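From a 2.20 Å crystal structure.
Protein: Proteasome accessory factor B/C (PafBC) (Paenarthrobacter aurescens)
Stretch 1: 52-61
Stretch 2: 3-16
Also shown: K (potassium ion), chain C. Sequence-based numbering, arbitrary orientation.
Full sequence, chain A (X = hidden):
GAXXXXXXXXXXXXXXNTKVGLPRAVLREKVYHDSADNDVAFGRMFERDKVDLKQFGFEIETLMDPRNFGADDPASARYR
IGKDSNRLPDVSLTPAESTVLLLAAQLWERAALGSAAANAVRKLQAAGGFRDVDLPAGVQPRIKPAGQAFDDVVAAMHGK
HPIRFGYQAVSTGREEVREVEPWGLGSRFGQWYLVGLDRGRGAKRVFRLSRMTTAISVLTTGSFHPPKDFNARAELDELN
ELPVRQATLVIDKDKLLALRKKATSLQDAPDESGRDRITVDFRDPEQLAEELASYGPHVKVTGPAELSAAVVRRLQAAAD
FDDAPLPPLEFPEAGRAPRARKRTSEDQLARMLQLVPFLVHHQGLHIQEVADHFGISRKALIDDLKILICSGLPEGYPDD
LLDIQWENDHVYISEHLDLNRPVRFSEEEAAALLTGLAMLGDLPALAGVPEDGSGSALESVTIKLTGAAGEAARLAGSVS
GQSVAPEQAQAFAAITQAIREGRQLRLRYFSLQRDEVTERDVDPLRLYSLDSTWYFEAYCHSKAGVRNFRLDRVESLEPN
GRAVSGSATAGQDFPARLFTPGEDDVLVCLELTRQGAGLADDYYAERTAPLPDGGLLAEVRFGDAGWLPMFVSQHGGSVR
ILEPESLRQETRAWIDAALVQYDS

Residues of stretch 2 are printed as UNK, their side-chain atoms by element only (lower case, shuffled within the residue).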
ATOM      1  N   ASP A  52      24.999  19.479   2.573  1.00 58.43           N
ATOM      2  CA  ASP A  52      23.922  18.584   3.012  1.00 59.56           C
ATOM      3  C   ASP A  52      23.271  17.872   1.820  1.00 55.09           C
ATOM      4  O   ASP A  52      23.019  16.665   1.879  1.00 50.21           O
ATOM      5  CB  ASP A  52      22.895  19.371   3.835  1.00 67.73           C
ATOM      6  CG  ASP A  52      23.443  19.816   5.227  1.00 74.69           C
ATOM      7  OD1 ASP A  52      24.525  19.371   5.646  1.00 75.25           O
ATOM      8  OD2 ASP A  52      22.795  20.670   5.881  1.00 78.20           O
ATOM      9  N   LEU A  53      23.003  18.596   0.712  1.00 55.08           N
ATOM     10  CA  LEU A  53      22.433  17.940  -0.466  1.00 52.52           C
ATOM     11  C   LEU A  53      23.339  16.823  -0.993  1.00 53.54           C
ATOM     12  O   LEU A  53      22.849  15.769  -1.411  1.00 51.70           O
ATOM     13  CB  LEU A  53      22.175  18.972  -1.571  1.00 52.43           C
ATOM     14  CG  LEU A  53      20.883  19.754  -1.408  1.00 51.82           C
ATOM     15  CD1 LEU A  53      20.630  20.614  -2.615  1.00 53.26           C
ATOM     16  CD2 LEU A  53      19.729  18.766  -1.180  1.00 46.08           C
ATOM     17  N   LYS A  54      24.665  17.026  -0.974  1.00 58.59           N
ATOM     18  CA  LYS A  54      25.571  15.979  -1.453  1.00 64.37           C
ATOM     19  C   LYS A  54      25.406  14.691  -0.654  1.00 67.55           C
ATOM     20  O   LYS A  54      25.421  13.590  -1.225  1.00 68.69           O
ATOM     21  CB  LYS A  54      27.017  16.489  -1.449  1.00 71.19           C
ATOM     22  CG  LYS A  54      27.997  15.524  -2.133  1.00 76.55           C
ATOM     23  CD  LYS A  54      29.448  16.020  -2.141  1.00 83.78           C
ATOM     24  CE  LYS A  54      29.652  16.962  -3.332  1.00 89.67           C
ATOM     25  NZ  LYS A  54      31.003  16.793  -3.962  1.00 96.15           N
ATOM     26  N   GLN A  55      25.172  14.806   0.661  1.00 70.39           N
ATOM     27  CA  GLN A  55      24.971  13.628   1.505  1.00 71.64           C
ATOM     28  C   GLN A  55      23.650  12.923   1.200  1.00 68.78           C
ATOM     29  O   GLN A  55      23.513  11.719   1.474  1.00 68.04           O
ATOM     30  CB  GLN A  55      25.004  14.030   2.985  1.00 80.23           C
ATOM     31  CG  GLN A  55      26.374  14.032   3.657  1.00 92.58           C
ATOM     32  CD  GLN A  55      26.777  12.656   4.207  1.00 99.21           C
ATOM     33  OE1 GLN A  55      25.937  11.764   4.402  1.00 99.69           O
ATOM     34  NE2 GLN A  55      28.071  12.484   4.462  1.00103.53           N
ATOM     35  N   PHE A  56      22.678  13.619   0.616  1.00 61.72           N
ATOM     36  CA  PHE A  56      21.507  12.907   0.136  1.00 54.44           C
ATOM     37  C   PHE A  56      21.686  12.361  -1.262  1.00 55.64           C
ATOM     38  O   PHE A  56      20.703  11.881  -1.837  1.00 56.27           O
ATOM     39  CB  PHE A  56      20.251  13.792   0.188  1.00 54.01           C
ATOM     40  CG  PHE A  56      19.881  14.195   1.565  1.00 55.19           C
ATOM     41  CD1 PHE A  56      19.402  13.239   2.462  1.00 55.98           C
ATOM     42  CD2 PHE A  56      20.006  15.501   1.976  1.00 56.22           C
ATOM     43  CE1 PHE A  56      19.067  13.602   3.778  1.00 58.67           C
ATOM     44  CE2 PHE A  56      19.662  15.878   3.265  1.00 60.86           C
ATOM     45  CZ  PHE A  56      19.187  14.933   4.177  1.00 60.33           C
ATOM     46  N   GLY A  57      22.904  12.447  -1.829  1.00 58.63           N
ATOM     47  CA  GLY A  57      23.206  11.866  -3.131  1.00 58.89           C
ATOM     48  C   GLY A  57      23.085  12.790  -4.334  1.00 57.62           C
ATOM     49  O   GLY A  57      22.993  12.293  -5.466  1.00 56.12           O
ATOM     50  N   PHE A  58      23.030  14.109  -4.123  1.00 55.31           N
ATOM     51  CA  PHE A  58      22.903  15.107  -5.181  1.00 54.56           C
ATOM     52  C   PHE A  58      24.196  15.906  -5.293  1.00 64.14           C
ATOM     53  O   PHE A  58      24.607  16.567  -4.336  1.00 69.14           O
ATOM     54  CB  PHE A  58      21.732  16.050  -4.932  1.00 48.30           C
ATOM     55  CG  PHE A  58      20.419  15.346  -4.867  1.00 50.69           C
ATOM     56  CD1 PHE A  58      19.840  14.857  -6.017  1.00 49.35           C
ATOM     57  CD2 PHE A  58      19.763  15.167  -3.647  1.00 47.89           C
ATOM     58  CE1 PHE A  58      18.638  14.149  -5.957  1.00 50.45           C
ATOM     59  CE2 PHE A  58      18.549  14.482  -3.588  1.00 45.92           C
ATOM     60  CZ  PHE A  58      17.994  13.974  -4.737  1.00 46.85           C
ATOM     61  N   GLU A  59      24.852  15.827  -6.437  1.00 67.38           N
ATOM     62  CA  GLU A  59      26.091  16.569  -6.643  1.00 73.47           C
ATOM     63  C   GLU A  59      25.793  17.860  -7.403  1.00 67.94           C
ATOM     64  O   GLU A  59      25.321  17.838  -8.549  1.00 64.07           O
ATOM     65  CB  GLU A  59      27.162  15.745  -7.360  1.00 86.32           C
ATOM     66  CG  GLU A  59      26.722  14.892  -8.566  1.00 95.27           C
ATOM     67  CD  GLU A  59      27.906  14.102  -9.200  1.00104.53           C
ATOM     68  OE1 GLU A  59      29.060  14.608  -9.138  1.00106.63           O
ATOM     69  OE2 GLU A  59      27.690  12.987  -9.748  1.00106.66           O
ATOM     70  N   ILE A  60      26.004  18.974  -6.718  1.00 65.59           N
ATOM     71  CA  ILE A  60      25.838  20.298  -7.286  1.00 69.60           C
ATOM     72  C   ILE A  60      27.053  20.622  -8.148  1.00 75.91           C
ATOM     73  O   ILE A  60      28.174  20.707  -7.645  1.00 81.49           O
ATOM     74  CB  ILE A  60      25.660  21.335  -6.175  1.00 68.42           C
ATOM     75  CG1 ILE A  60      24.438  20.958  -5.332  1.00 67.13           C
ATOM     76  CG2 ILE A  60      25.611  22.763  -6.776  1.00 63.32           C
ATOM     77  CD1 ILE A  60      24.255  21.827  -4.153  1.00 67.73           C
ATOM     78  N   GLU A  61      26.839  20.812  -9.439  1.00 75.58           N
ATOM     79  CA  GLU A  61      27.935  21.204 -10.304  1.00 75.17           C
ATOM     80  C   GLU A  61      28.045  22.721 -10.321  1.00 75.54           C
ATOM     81  O   GLU A  61      27.044  23.453 -10.306  1.00 71.43           O
ATOM     82  CB  GLU A  61      27.829  20.629 -11.718  1.00 76.23           C
ATOM     83  CG  GLU A  61      26.812  21.186 -12.648  1.00 80.51           C
ATOM     84  CD  GLU A  61      27.068  20.742 -14.102  1.00 86.22           C
ATOM     85  OE1 GLU A  61      28.231  20.770 -14.566  1.00 89.78           O
ATOM     86  OE2 GLU A  61      26.099  20.368 -14.787  1.00 87.21           O
ATOM     87  N   UNK A   3      11.953  24.773   8.240  1.00107.83           N
ATOM     88  CA  UNK A   3      12.466  25.686   7.226  1.00103.40           C
ATOM     89  C   UNK A   3      13.739  25.161   6.558  1.00 98.59           C
ATOM     90  O   UNK A   3      14.009  25.511   5.409  1.00 99.04           O
ATOM     91  c   UNK A   3      12.715  27.068   7.839  1.00106.37           C
ATOM     92  o   UNK A   3      13.124  27.999   6.849  1.00107.11           O
ATOM     93  N   UNK A   4      14.544  24.340   7.248  1.00 94.92           N
ATOM     94  CA  UNK A   4      15.680  23.728   6.561  1.00 87.64           C
ATOM     95  C   UNK A   4      15.237  22.616   5.624  1.00 83.63           C
ATOM     96  O   UNK A   4      15.746  22.518   4.505  1.00 83.28           O
ATOM     97  c   UNK A   4      16.720  23.199   7.547  1.00 81.74           C
ATOM     98  n   UNK A   4      20.379  18.769   6.548  1.00 77.84           N
ATOM     99  c   UNK A   4      17.890  22.511   6.850  1.00 79.33           C
ATOM    100  c   UNK A   4      18.800  21.834   7.834  1.00 80.38           C
ATOM    101  n   UNK A   4      18.305  19.095   7.466  1.00 81.87           N
ATOM    102  n   UNK A   4      19.734  20.882   7.236  1.00 80.74           N
ATOM    103  c   UNK A   4      19.473  19.586   7.076  1.00 80.40           C
ATOM    104  N   UNK A   5      14.307  21.759   6.049  1.00 80.78           N
ATOM    105  CA  UNK A   5      13.842  20.722   5.133  1.00 79.71           C
ATOM    106  C   UNK A   5      13.236  21.348   3.892  1.00 75.72           C
ATOM    107  O   UNK A   5      13.582  20.986   2.763  1.00 74.90           O
ATOM    108  o   UNK A   5      13.520  19.105   6.882  1.00 83.98           O
ATOM    109  c   UNK A   5      12.850  19.778   5.811  1.00 81.79           C
ATOM    110  c   UNK A   5      12.370  18.731   4.818  1.00 78.21           C
ATOM    111  N   UNK A   6      12.364  22.331   4.083  1.00 74.63           N
ATOM    112  CA  UNK A   6      11.764  22.986   2.932  1.00 75.51           C
ATOM    113  C   UNK A   6      12.804  23.721   2.103  1.00 68.04           C
ATOM    114  O   UNK A   6      12.720  23.732   0.868  1.00 67.08           O
ATOM    115  c   UNK A   6      10.651  23.929   3.383  1.00 86.47           C
ATOM    116  c   UNK A   6       9.289  23.243   3.538  1.00 95.07           C
ATOM    117  o   UNK A   6       8.831  21.694   1.747  1.00101.12           O
ATOM    118  c   UNK A   6       8.668  22.861   2.180  1.00100.92           C
ATOM    119  o   UNK A   6       8.024  23.736   1.543  1.00104.51           O
ATOM    120  N   UNK A   7      13.797  24.329   2.755  1.00 63.33           N
ATOM    121  CA  UNK A   7      14.823  25.062   2.021  1.00 61.16           C
ATOM    122  C   UNK A   7      15.646  24.114   1.155  1.00 55.95           C
ATOM    123  O   UNK A   7      15.961  24.430   0.002  1.00 54.01           O
ATOM    124  n   UNK A   7      18.474  26.635   4.114  1.00 67.54           N
ATOM    125  n   UNK A   7      19.280  25.569   5.995  1.00 68.58           N
ATOM    126  n   UNK A   7      17.545  27.053   6.177  1.00 78.04           N
ATOM    127  c   UNK A   7      15.707  25.851   2.997  1.00 65.71           C
ATOM    128  c   UNK A   7      16.750  26.748   2.349  1.00 66.06           C
ATOM    129  c   UNK A   7      17.576  27.523   3.393  1.00 65.45           C
ATOM    130  c   UNK A   7      18.427  26.412   5.426  1.00 71.89           C
ATOM    131  N   UNK A   8      15.998  22.945   1.694  1.00 56.26           N
ATOM    132  CA  UNK A   8      16.691  21.941   0.897  1.00 55.80           C
ATOM    133  C   UNK A   8      15.858  21.519  -0.298  1.00 55.26           C
ATOM    134  O   UNK A   8      16.380  21.423  -1.412  1.00 53.61           O
ATOM    135  c   UNK A   8      19.410  21.589   2.040  1.00 58.22           C
ATOM    136  c   UNK A   8      18.584  19.686   3.426  1.00 56.54           C
ATOM    137  c   UNK A   8      17.045  20.723   1.745  1.00 53.34           C
ATOM    138  c   UNK A   8      18.199  20.965   2.713  1.00 56.65           C
ATOM    139  N   UNK A   9      14.552  21.288  -0.091  1.00 56.32           N
ATOM    140  CA  UNK A   9      13.695  20.863  -1.197  1.00 54.39           C
ATOM    141  C   UNK A   9      13.644  21.917  -2.292  1.00 53.14           C
ATOM    142  O   UNK A   9      13.876  21.612  -3.470  1.00 51.95           O
ATOM    143  c   UNK A   9      10.958  19.111   1.085  1.00 53.62           C
ATOM    144  c   UNK A   9      12.525  18.022  -0.575  1.00 53.84           C
ATOM    145  c   UNK A   9      12.251  19.312   0.243  1.00 53.55           C
ATOM    146  c   UNK A   9      12.283  20.523  -0.686  1.00 50.71           C
ATOM    147  N   UNK A  10      13.434  23.181  -1.904  1.00 54.61           N
ATOM    148  CA  UNK A  10      13.393  24.290  -2.861  1.00 53.16           C
ATOM    149  C   UNK A  10      14.741  24.474  -3.564  1.00 51.26           C
ATOM    150  O   UNK A  10      14.789  24.746  -4.773  1.00 50.53           O
ATOM    151  o   UNK A  10      10.651  25.017  -2.252  1.00 58.00           O
ATOM    152  c   UNK A  10      13.004  25.587  -2.120  1.00 57.65           C
ATOM    153  n   UNK A  10      11.321  26.183  -0.459  1.00 62.22           N
ATOM    154  c   UNK A  10      11.542  25.586  -1.625  1.00 58.94           C
ATOM    155  N   UNK A  11      15.854  24.350  -2.819  1.00 48.37           N
ATOM    156  CA  UNK A  11      17.166  24.473  -3.451  1.00 48.84           C
ATOM    157  C   UNK A  11      17.334  23.378  -4.490  1.00 49.08           C
ATOM    158  O   UNK A  11      17.723  23.639  -5.627  1.00 49.66           O
ATOM    159  c   UNK A  11      20.013  25.672  -3.737  1.00 49.76           C
ATOM    160  c   UNK A  11      20.739  24.382  -1.748  1.00 54.66           C
ATOM    161  c   UNK A  11      18.290  24.431  -2.397  1.00 51.64           C
ATOM    162  c   UNK A  11      19.748  24.434  -2.893  1.00 55.08           C
ATOM    163  N   UNK A  12      16.982  22.144  -4.122  1.00 48.61           N
ATOM    164  CA  UNK A  12      17.144  21.027  -5.043  1.00 48.64           C
ATOM    165  C   UNK A  12      16.331  21.248  -6.320  1.00 45.93           C
ATOM    166  O   UNK A  12      16.826  21.025  -7.430  1.00 44.59           O
ATOM    167  c   UNK A  12      16.748  19.718  -4.343  1.00 43.02           C
ATOM    168  c   UNK A  12      17.788  18.072  -5.938  1.00 43.85           C
ATOM    169  c   UNK A  12      15.999  17.269  -4.323  1.00 42.88           C
ATOM    170  c   UNK A  12      16.523  18.467  -5.197  1.00 48.30           C
ATOM    171  N   UNK A  13      15.106  21.739  -6.191  1.00 46.90           N
ATOM    172  CA  UNK A  13      14.287  21.931  -7.394  1.00 48.51           C
ATOM    173  C   UNK A  13      14.813  23.065  -8.263  1.00 47.48           C
ATOM    174  O   UNK A  13      14.856  22.935  -9.481  1.00 47.03           O
ATOM    175  c   UNK A  13      12.198  19.846  -7.443  1.00 43.05           C
ATOM    176  c   UNK A  13      12.249  20.945  -6.387  1.00 47.53           C
ATOM    177  c   UNK A  13      12.834  22.199  -7.017  1.00 47.07           C
ATOM    178  c   UNK A  13      10.892  21.226  -5.842  1.00 49.17           C
ATOM    179  N   UNK A  14      15.273  24.155  -7.648  1.00 48.69           N
ATOM    180  CA  UNK A  14      15.802  25.281  -8.415  1.00 47.99           C
ATOM    181  C   UNK A  14      17.021  24.879  -9.232  1.00 49.28           C
ATOM    182  O   UNK A  14      17.199  25.322 -10.376  1.00 50.98           O
ATOM    183  c   UNK A  14      16.169  26.426  -7.458  1.00 49.09           C
ATOM    184  N   UNK A  15      17.894  24.058  -8.647  1.00 49.25           N
ATOM    185  CA  UNK A  15      19.082  23.654  -9.378  1.00 51.67           C
ATOM    186  C   UNK A  15      18.771  22.608 -10.427  1.00 50.45           C
ATOM    187  O   UNK A  15      19.426  22.581 -11.483  1.00 51.78           O
ATOM    188  c   UNK A  15      21.553  23.404  -6.401  1.00 62.01           C
ATOM    189  c   UNK A  15      21.128  25.336  -7.936  1.00 60.92           C
ATOM    190  c   UNK A  15      20.117  23.115  -8.389  1.00 56.84           C
ATOM    191  c   UNK A  15      20.548  24.083  -7.296  1.00 58.28           C
ATOM    192  N   UNK A  16      17.742  21.793 -10.182  1.00 47.10           N
ATOM    193  CA  UNK A  16      17.319  20.792 -11.152  1.00 48.25           C
ATOM    194  C   UNK A  16      16.691  21.465 -12.358  1.00 52.63           C
ATOM    195  O   UNK A  16      16.909  21.045 -13.504  1.00 53.44           O
ATOM    196  c   UNK A  16      15.681  17.622  -9.474  1.00 46.16           C
ATOM    197  c   UNK A  16      16.507  18.314 -10.555  1.00 50.18           C
ATOM    198  c   UNK A  16      16.339  19.825 -10.476  1.00 47.08           C
ATOM    199  c   UNK A  16      17.939  17.821 -10.497  1.00 51.62           C
TER
HETATM  200  K     K C 701      19.283  20.702 -14.511  1.00 52.89           K

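Stretch 2 is one unbroken helix, and the segment from Asp52 to Glu61 lies along one flank of it. Position 3 carries one carbon followed by one oxygen and stays far from stretch 1; a lone hydroxymethyl group makes it Ser3. At position 4, three carbons lead to a nitrogen and then to a carbon bearing two more nitrogens, a guanidinium. One terminal nitrogen reaches OD2 of Asp52, as expected of arginine. In Arg4 the bond from NH2 to Asp52 OD2 is 3.1 Å long and belongs to a salt bridge, while NE to Asp52 OD2, at 3.4 Å, is a weak hydrogen bond. The same NH2 lies at the edge of the Phe56 ring, near its plane.

Position 5 has one carbon that carries an oxygen and a second carbon, the branched pattern of Thr5, out of reach of stretch 1. Position 6 has three carbons, the third with two oxygens; this carboxylate on a two-carbon arm is Glu6, which is exposed. Position 7 repeats the guanidinium pattern and is Arg7, but its side chain comes no nearer than 6.0 Å to stretch 1 and is hydrogen-bonded elsewhere in the structure.

With position 8 the apolar face begins. Its CA-to-CB bond points toward stretch 1, and its four carbons, forked at the second, reach Leu53 and Phe56: this is Leu8. Its CD2 lies 4.2 Å from Leu53 CG and its CD1 lies 4.0 Å from Phe56 CE2. Position 9 has the same forked four carbons and is Leu9, with its CA-to-CB bond directed away and no contact made. Position 10 has two carbons, the second carrying one oxygen and one nitrogen, hence the amide of Asn10, also without contact.

Position 11, again four carbons forked at the second, has its CA-to-CB bond toward stretch 1 and touches Leu53; it is Leu11, whose CD2 is 3.9 Å from Leu53 CD1. Position 12 has the same fork, with one terminal carbon over a face of the Phe58 ring, and is Leu12. The CD1 methyl of Leu12 sits 3.9 Å from the centroid of the Phe58 ring and 12° off its normal, a CH-pi contact.

Position 13, with the same four forked carbons, is Leu13, buried but out of reach. A single carbon at position 14 marks Ala14, likewise remote. Position 15 returns to the interface with four forked carbons near Ile60: Leu15 CD1 meets Ile60 CD1 at 3.9 Å. Position 16, forked in the same way, is Leu16; it makes no contact within 4.5 Å, but its backbone O binds the potassium ion at 2.6 Å.

The contact buries 454 Å² in all and follows the helical repeat, with 4, 8, 11, 12 and 15 supplying the side chains that touch stretch 1. Leu53 packs against Leu8, Leu11 and Leu12, and beyond its helix the chain brings Phe58 and Ile60 to Leu12 and Leu15. The Asp52 salt bridge adds a polar tie beside this largely apolar packing.

Stretch 2 (3-16) SRTERLLNLLLALL
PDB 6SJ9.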